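PDB 6NWZ: carbohydrate deacetylase Agd3 from Neosartorya fumigata, which probably removes acetyl groups from the fungal exopolysaccharide galactosaminogalactan and is required for biofilm formation by Aspergillus fumigatus. Local coordinates for residues A[280-292]-A[567-579]. Numbering follows the deposited sequence.
Sequences GISAWVPTINAKM and YSIFQAWVETIVQ
The carboxylate of E575 is gripped by three donors. Its OE1 takes a salt bridge from K291 NZ at 2.8 Å and a hydrogen bond from NE2 of Q579, one turn further along its own helix, while OE2 turns its anti lone pair to W284 NE1 at 2.9 Å. A bend at chi2 (-75°) presents OE2 to W284 and OE1 to K291 and Q579, and an acid suits a buried place where an indole N-H and an ammonium converge; the lysine would probably favour the ionised carboxylate.

W284 is the knob between F570, Q571, V574 and E575. With CG anti to the backbone N (chi1 166°), its indole reaches across to the partner helix. Q571 lies over one face, its CG 3.8 Å from the centroid of the six-membered ring in a CH-pi contact; CG2 of I288, one turn on in the tryptophan's own helix, backs the opposite face. V574 CG1 meets the ring edge 3.6 Å from W284 CH2. Q571 also closes a capping box with S568: S568 OG accepts from Q571 N, and S568 N donates to Q571 OE1 (3.0 Å). I281 CD1 packs against the amide, nearest OE1. Branched I288 and flexible M292 fill in against V578.

Helices 280-289 and 569-579 run side by side in the same direction, their axes 8° apart; F570 touches strand 252-257, A572, E575 and T576 strand 558-560, and W573 and I577 helix 520-536.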
ATOM      1  N   GLY A 280      -7.956  12.443  23.914  1.00 23.98           N
ATOM      2  CA  GLY A 280      -6.583  11.978  23.821  1.00 29.95           C
ATOM      3  C   GLY A 280      -6.161  11.703  22.390  1.00 41.02           C
ATOM      4  O   GLY A 280      -5.047  12.048  21.982  1.00 39.49           O
ATOM      5  N   ILE A 281      -7.048  11.092  21.604  1.00 34.39           N
ATOM      6  CA  ILE A 281      -6.734  10.826  20.206  1.00 41.41           C
ATOM      7  C   ILE A 281      -6.592  12.131  19.430  1.00 31.66           C
ATOM      8  O   ILE A 281      -5.688  12.276  18.598  1.00 37.57           O
ATOM      9  CB  ILE A 281      -7.804   9.910  19.586  1.00 36.33           C
ATOM     10  CG1 ILE A 281      -7.948   8.625  20.409  1.00 21.87           C
ATOM     11  CG2 ILE A 281      -7.463   9.607  18.137  1.00 20.98           C
ATOM     12  CD1 ILE A 281      -6.726   7.734  20.379  1.00 21.47           C
ATOM     13  N   SER A 282      -7.472  13.101  19.690  1.00 34.11           N
ATOM     14  CA  SER A 282      -7.405  14.376  18.981  1.00 30.24           C
ATOM     15  C   SER A 282      -6.085  15.082  19.252  1.00 35.64           C
ATOM     16  O   SER A 282      -5.424  15.565  18.325  1.00 37.24           O
ATOM     17  CB  SER A 282      -8.575  15.271  19.387  1.00 23.22           C
ATOM     18  OG  SER A 282      -9.815  14.672  19.061  1.00 58.77           O
ATOM     19  N   ALA A 283      -5.686  15.153  20.524  1.00 37.34           N
ATOM     20  CA  ALA A 283      -4.441  15.825  20.871  1.00 26.94           C
ATOM     21  C   ALA A 283      -3.238  15.120  20.263  1.00 25.93           C
ATOM     22  O   ALA A 283      -2.200  15.749  20.029  1.00 32.00           O
ATOM     23  CB  ALA A 283      -4.301  15.907  22.388  1.00 23.45           C
ATOM     24  N   TRP A 284      -3.367  13.825  19.981  1.00 31.85           N
ATOM     25  CA  TRP A 284      -2.253  13.029  19.490  1.00 30.02           C
ATOM     26  C   TRP A 284      -2.077  13.124  17.980  1.00 38.70           C
ATOM     27  O   TRP A 284      -0.979  12.849  17.483  1.00 56.64           O
ATOM     28  CB  TRP A 284      -2.445  11.571  19.921  1.00 24.05           C
ATOM     29  CG  TRP A 284      -1.570  10.583  19.224  1.00 27.61           C
ATOM     30  CD1 TRP A 284      -0.291  10.241  19.552  1.00 28.26           C
ATOM     31  CD2 TRP A 284      -1.919   9.790  18.084  1.00 22.08           C
ATOM     32  NE1 TRP A 284       0.182   9.285  18.679  1.00 32.81           N
ATOM     33  CE2 TRP A 284      -0.799   8.993  17.770  1.00 19.32           C
ATOM     34  CE3 TRP A 284      -3.069   9.679  17.297  1.00 19.61           C
ATOM     35  CZ2 TRP A 284      -0.798   8.099  16.705  1.00 32.92           C
ATOM     36  CZ3 TRP A 284      -3.064   8.792  16.241  1.00 32.13           C
ATOM     37  CH2 TRP A 284      -1.937   8.013  15.953  1.00 36.38           C
ATOM     38  N   VAL A 285      -3.117  13.521  17.242  1.00 32.11           N
ATOM     39  CA  VAL A 285      -3.006  13.581  15.783  1.00 27.04           C
ATOM     40  C   VAL A 285      -1.959  14.595  15.330  1.00 28.99           C
ATOM     41  O   VAL A 285      -1.104  14.235  14.504  1.00 39.54           O
ATOM     42  CB  VAL A 285      -4.392  13.812  15.154  1.00 26.23           C
ATOM     43  CG1 VAL A 285      -4.264  14.095  13.667  1.00 20.12           C
ATOM     44  CG2 VAL A 285      -5.267  12.591  15.376  1.00 31.40           C
ATOM     45  N   PRO A 286      -1.944  15.843  15.820  1.00 29.79           N
ATOM     46  CA  PRO A 286      -0.832  16.735  15.448  1.00 27.62           C
ATOM     47  C   PRO A 286       0.521  16.242  15.926  1.00 29.91           C
ATOM     48  O   PRO A 286       1.539  16.522  15.279  1.00 31.18           O
ATOM     49  CB  PRO A 286      -1.213  18.071  16.104  1.00 27.17           C
ATOM     50  CG  PRO A 286      -2.219  17.729  17.141  1.00 28.28           C
ATOM     51  CD  PRO A 286      -2.966  16.558  16.603  1.00 21.86           C
ATOM     52  N   THR A 287       0.561  15.498  17.033  1.00 36.11           N
ATOM     53  CA  THR A 287       1.829  14.982  17.538  1.00 33.44           C
ATOM     54  C   THR A 287       2.460  14.003  16.554  1.00 22.17           C
ATOM     55  O   THR A 287       3.656  14.092  16.253  1.00 41.17           O
ATOM     56  CB  THR A 287       1.613  14.307  18.892  1.00 33.81           C
ATOM     57  OG1 THR A 287       1.108  15.266  19.830  1.00 28.69           O
ATOM     58  CG2 THR A 287       2.918  13.720  19.407  1.00 20.85           C
ATOM     59  N   ILE A 288       1.669  13.053  16.048  1.00 25.21           N
ATOM     60  CA  ILE A 288       2.205  12.068  15.114  1.00 31.41           C
ATOM     61  C   ILE A 288       2.445  12.700  13.747  1.00 37.63           C
ATOM     62  O   ILE A 288       3.340  12.272  13.007  1.00 44.73           O
ATOM     63  CB  ILE A 288       1.272  10.840  15.033  1.00 26.84           C
ATOM     64  CG1 ILE A 288       1.949   9.686  14.291  1.00 23.17           C
ATOM     65  CG2 ILE A 288      -0.054  11.194  14.369  1.00 24.58           C
ATOM     66  CD1 ILE A 288       3.177   9.150  14.983  1.00 26.08           C
ATOM     67  N   ASN A 289       1.679  13.737  13.395  1.00 29.94           N
ATOM     68  CA  ASN A 289       1.930  14.441  12.140  1.00 35.85           C
ATOM     69  C   ASN A 289       3.310  15.084  12.133  1.00 38.79           C
ATOM     70  O   ASN A 289       4.027  15.016  11.130  1.00 44.22           O
ATOM     71  CB  ASN A 289       0.846  15.491  11.895  1.00 21.99           C
ATOM     72  CG  ASN A 289      -0.347  14.931  11.142  1.00 26.12           C
ATOM     73  OD1 ASN A 289      -0.401  14.980   9.912  1.00 24.97           O
ATOM     74  ND2 ASN A 289      -1.307  14.384  11.879  1.00 32.29           N
ATOM     75  N   ALA A 290       3.704  15.703  13.246  1.00 34.68           N
ATOM     76  CA  ALA A 290       5.018  16.328  13.333  1.00 30.67           C
ATOM     77  C   ALA A 290       6.162  15.319  13.369  1.00 31.80           C
ATOM     78  O   ALA A 290       7.326  15.732  13.351  1.00 31.38           O
ATOM     79  CB  ALA A 290       5.085  17.230  14.566  1.00 20.95           C
ATOM     80  N   LYS A 291       5.871  14.022  13.435  1.00 31.92           N
ATOM     81  CA  LYS A 291       6.908  13.002  13.345  1.00 29.92           C
ATOM     82  C   LYS A 291       7.165  12.548  11.916  1.00 30.97           C
ATOM     83  O   LYS A 291       8.115  11.798  11.678  1.00 32.57           O
ATOM     84  CB  LYS A 291       6.535  11.782  14.196  1.00 18.74           C
ATOM     85  CG  LYS A 291       6.418  12.072  15.676  1.00 36.34           C
ATOM     86  CD  LYS A 291       6.289  10.788  16.476  1.00 22.79           C
ATOM     87  CE  LYS A 291       6.278  11.087  17.966  1.00 24.67           C
ATOM     88  NZ  LYS A 291       6.255   9.851  18.795  1.00 32.11           N
ATOM     89  N   MET A 292       6.346  12.976  10.968  1.00 30.08           N
ATOM     90  CA  MET A 292       6.443  12.492   9.605  1.00 27.52           C
ATOM     91  C   MET A 292       7.309  13.423   8.771  1.00 29.50           C
ATOM     92  O   MET A 292       7.529  14.583   9.121  1.00 25.25           O
ATOM     93  CB  MET A 292       5.052  12.368   8.992  1.00 18.40           C
ATOM     94  CG  MET A 292       4.093  11.629   9.887  1.00 18.17           C
ATOM     95  SD  MET A 292       2.471  11.428   9.150  1.00 29.52           S
ATOM     96  CE  MET A 292       1.831  10.121  10.198  1.00 25.26           C
ATOM     97  N   TYR A 567      -0.565   5.430  25.637  1.00 33.10           N
ATOM     98  CA  TYR A 567      -0.909   5.048  24.273  1.00 39.34           C
ATOM     99  C   TYR A 567      -2.028   4.013  24.249  1.00 38.51           C
ATOM    100  O   TYR A 567      -2.000   3.026  24.989  1.00 40.65           O
ATOM    101  CB  TYR A 567       0.312   4.461  23.564  1.00 37.37           C
ATOM    102  CG  TYR A 567       1.394   5.446  23.188  1.00 34.63           C
ATOM    103  CD1 TYR A 567       1.147   6.462  22.276  1.00 26.56           C
ATOM    104  CD2 TYR A 567       2.672   5.341  23.725  1.00 40.89           C
ATOM    105  CE1 TYR A 567       2.141   7.357  21.917  1.00 32.34           C
ATOM    106  CE2 TYR A 567       3.674   6.228  23.370  1.00 39.59           C
ATOM    107  CZ  TYR A 567       3.402   7.235  22.466  1.00 38.44           C
ATOM    108  OH  TYR A 567       4.390   8.123  22.105  1.00 40.40           O
ATOM    109  N   SER A 568      -3.006   4.227  23.371  1.00 33.62           N
ATOM    110  CA  SER A 568      -3.921   3.151  23.017  1.00 31.15           C
ATOM    111  C   SER A 568      -3.199   2.130  22.140  1.00 39.56           C
ATOM    112  O   SER A 568      -2.121   2.393  21.598  1.00 40.89           O
ATOM    113  CB  SER A 568      -5.142   3.698  22.279  1.00 31.64           C
ATOM    114  OG  SER A 568      -4.780   4.185  20.996  1.00 39.04           O
ATOM    115  N   ILE A 569      -3.806   0.949  21.997  1.00 33.41           N
ATOM    116  CA  ILE A 569      -3.205  -0.059  21.128  1.00 29.46           C
ATOM    117  C   ILE A 569      -3.213   0.419  19.681  1.00 37.16           C
ATOM    118  O   ILE A 569      -2.332   0.051  18.892  1.00 34.97           O
ATOM    119  CB  ILE A 569      -3.912  -1.419  21.282  1.00 31.22           C
ATOM    120  CG1 ILE A 569      -5.414  -1.288  21.038  1.00 36.46           C
ATOM    121  CG2 ILE A 569      -3.646  -2.010  22.655  1.00 26.37           C
ATOM    122  CD1 ILE A 569      -6.159  -2.597  21.193  1.00 30.25           C
ATOM    123  N   PHE A 570      -4.185   1.251  19.307  1.00 35.42           N
ATOM    124  CA  PHE A 570      -4.188   1.834  17.971  1.00 24.59           C
ATOM    125  C   PHE A 570      -3.036   2.815  17.800  1.00 35.33           C
ATOM    126  O   PHE A 570      -2.299   2.756  16.809  1.00 32.84           O
ATOM    127  CB  PHE A 570      -5.527   2.520  17.698  1.00 27.19           C
ATOM    128  CG  PHE A 570      -5.511   3.410  16.493  1.00 27.47           C
ATOM    129  CD1 PHE A 570      -5.583   2.873  15.219  1.00 26.48           C
ATOM    130  CD2 PHE A 570      -5.414   4.785  16.631  1.00 24.67           C
ATOM    131  CE1 PHE A 570      -5.562   3.691  14.105  1.00 36.58           C
ATOM    132  CE2 PHE A 570      -5.396   5.609  15.521  1.00 21.51           C
ATOM    133  CZ  PHE A 570      -5.468   5.062  14.258  1.00 28.39           C
ATOM    134  N   GLN A 571      -2.862   3.728  18.758  1.00 32.22           N
ATOM    135  CA  GLN A 571      -1.761   4.684  18.671  1.00 30.22           C
ATOM    136  C   GLN A 571      -0.409   3.979  18.681  1.00 31.17           C
ATOM    137  O   GLN A 571       0.499   4.354  17.928  1.00 29.47           O
ATOM    138  CB  GLN A 571      -1.854   5.689  19.816  1.00 33.45           C
ATOM    139  CG  GLN A 571      -3.082   6.579  19.738  1.00 34.66           C
ATOM    140  CD  GLN A 571      -3.339   7.320  21.032  1.00 37.88           C
ATOM    141  OE1 GLN A 571      -3.920   6.770  21.969  1.00 28.38           O
ATOM    142  NE2 GLN A 571      -2.901   8.571  21.096  1.00 26.45           N
ATOM    143  N   ALA A 572      -0.255   2.949  19.518  1.00 28.60           N
ATOM    144  CA  ALA A 572       1.008   2.217  19.560  1.00 34.73           C
ATOM    145  C   ALA A 572       1.338   1.589  18.215  1.00 38.57           C
ATOM    146  O   ALA A 572       2.515   1.484  17.848  1.00 41.90           O
ATOM    147  CB  ALA A 572       0.962   1.140  20.645  1.00 22.48           C
ATOM    148  N   TRP A 573       0.320   1.159  17.471  1.00 35.84           N
ATOM    149  CA  TRP A 573       0.562   0.604  16.146  1.00 37.80           C
ATOM    150  C   TRP A 573       1.006   1.694  15.180  1.00 38.37           C
ATOM    151  O   TRP A 573       2.003   1.536  14.464  1.00 35.53           O
ATOM    152  CB  TRP A 573      -0.698  -0.106  15.640  1.00 31.71           C
ATOM    153  CG  TRP A 573      -0.532  -0.782  14.300  1.00 37.08           C
ATOM    154  CD1 TRP A 573      -0.185  -2.084  14.076  1.00 28.22           C
ATOM    155  CD2 TRP A 573      -0.715  -0.190  13.005  1.00 22.09           C
ATOM    156  NE1 TRP A 573      -0.136  -2.338  12.728  1.00 23.41           N
ATOM    157  CE2 TRP A 573      -0.457  -1.192  12.047  1.00 22.94           C
ATOM    158  CE3 TRP A 573      -1.067   1.089  12.563  1.00 26.36           C
ATOM    159  CZ2 TRP A 573      -0.543  -0.956  10.675  1.00 34.29           C
ATOM    160  CZ3 TRP A 573      -1.154   1.321  11.198  1.00 28.05           C
ATOM    161  CH2 TRP A 573      -0.890   0.303  10.271  1.00 30.28           C
ATOM    162  N   VAL A 574       0.289   2.820  15.163  1.00 25.08           N
ATOM    163  CA  VAL A 574       0.640   3.916  14.265  1.00 25.76           C
ATOM    164  C   VAL A 574       2.020   4.466  14.608  1.00 33.94           C
ATOM    165  O   VAL A 574       2.834   4.734  13.717  1.00 42.11           O
ATOM    166  CB  VAL A 574      -0.447   5.008  14.309  1.00 20.89           C
ATOM    167  CG1 VAL A 574      -0.066   6.194  13.426  1.00 19.39           C
ATOM    168  CG2 VAL A 574      -1.788   4.429  13.880  1.00 20.05           C
ATOM    169  N   GLU A 575       2.313   4.632  15.899  1.00 36.38           N
ATOM    170  CA  GLU A 575       3.644   5.083  16.299  1.00 38.82           C
ATOM    171  C   GLU A 575       4.722   4.140  15.777  1.00 36.89           C
ATOM    172  O   GLU A 575       5.753   4.582  15.258  1.00 38.96           O
ATOM    173  CB  GLU A 575       3.727   5.207  17.822  1.00 20.01           C
ATOM    174  CG  GLU A 575       2.949   6.383  18.393  1.00 37.37           C
ATOM    175  CD  GLU A 575       3.637   7.716  18.160  1.00 38.39           C
ATOM    176  OE1 GLU A 575       4.811   7.714  17.735  1.00 33.48           O
ATOM    177  OE2 GLU A 575       3.007   8.766  18.406  1.00 39.01           O
ATOM    178  N   THR A 576       4.497   2.831  15.899  1.00 30.87           N
ATOM    179  CA  THR A 576       5.478   1.865  15.417  1.00 32.18           C
ATOM    180  C   THR A 576       5.660   1.977  13.910  1.00 36.76           C
ATOM    181  O   THR A 576       6.790   1.980  13.407  1.00 40.77           O
ATOM    182  CB  THR A 576       5.045   0.452  15.805  1.00 34.86           C
ATOM    183  OG1 THR A 576       5.066   0.327  17.232  1.00 33.54           O
ATOM    184  CG2 THR A 576       5.958  -0.596  15.171  1.00 20.10           C
ATOM    185  N   ILE A 577       4.556   2.097  13.176  1.00 31.04           N
ATOM    186  CA  ILE A 577       4.621   2.079  11.720  1.00 23.00           C
ATOM    187  C   ILE A 577       5.216   3.380  11.189  1.00 35.52           C
ATOM    188  O   ILE A 577       6.093   3.366  10.317  1.00 30.14           O
ATOM    189  CB  ILE A 577       3.222   1.796  11.143  1.00 23.09           C
ATOM    190  CG1 ILE A 577       3.040   0.294  10.911  1.00 33.29           C
ATOM    191  CG2 ILE A 577       2.977   2.573   9.862  1.00 24.58           C
ATOM    192  CD1 ILE A 577       3.185  -0.561  12.159  1.00 29.14           C
ATOM    193  N   VAL A 578       4.773   4.522  11.725  1.00 30.30           N
ATOM    194  CA  VAL A 578       5.225   5.814  11.215  1.00 30.24           C
ATOM    195  C   VAL A 578       6.709   6.019  11.490  1.00 36.03           C
ATOM    196  O   VAL A 578       7.458   6.478  10.619  1.00 35.42           O
ATOM    197  CB  VAL A 578       4.384   6.952  11.819  1.00 27.70           C
ATOM    198  CG1 VAL A 578       5.005   8.298  11.474  1.00 21.76           C
ATOM    199  CG2 VAL A 578       2.939   6.875  11.330  1.00 24.30           C
ATOM    200  N   GLN A 579       7.157   5.693  12.702  1.00 25.96           N
ATOM    201  CA  GLN A 579       8.557   5.915  13.049  1.00 22.77           C
ATOM    202  C   GLN A 579       9.488   5.048  12.209  1.00 22.77           C
ATOM    203  O   GLN A 579      10.573   5.495  11.817  1.00 44.06           O
ATOM    204  CB  GLN A 579       8.773   5.661  14.539  1.00 19.00           C
ATOM    205  CG  GLN A 579       8.051   6.664  15.428  1.00 24.94           C
ATOM    206  CD  GLN A 579       8.331   6.452  16.898  1.00 28.39           C
ATOM    207  OE1 GLN A 579       9.437   6.075  17.286  1.00 45.96           O
ATOM    208  NE2 GLN A 579       7.324   6.689  17.729  1.00 28.95           N
TER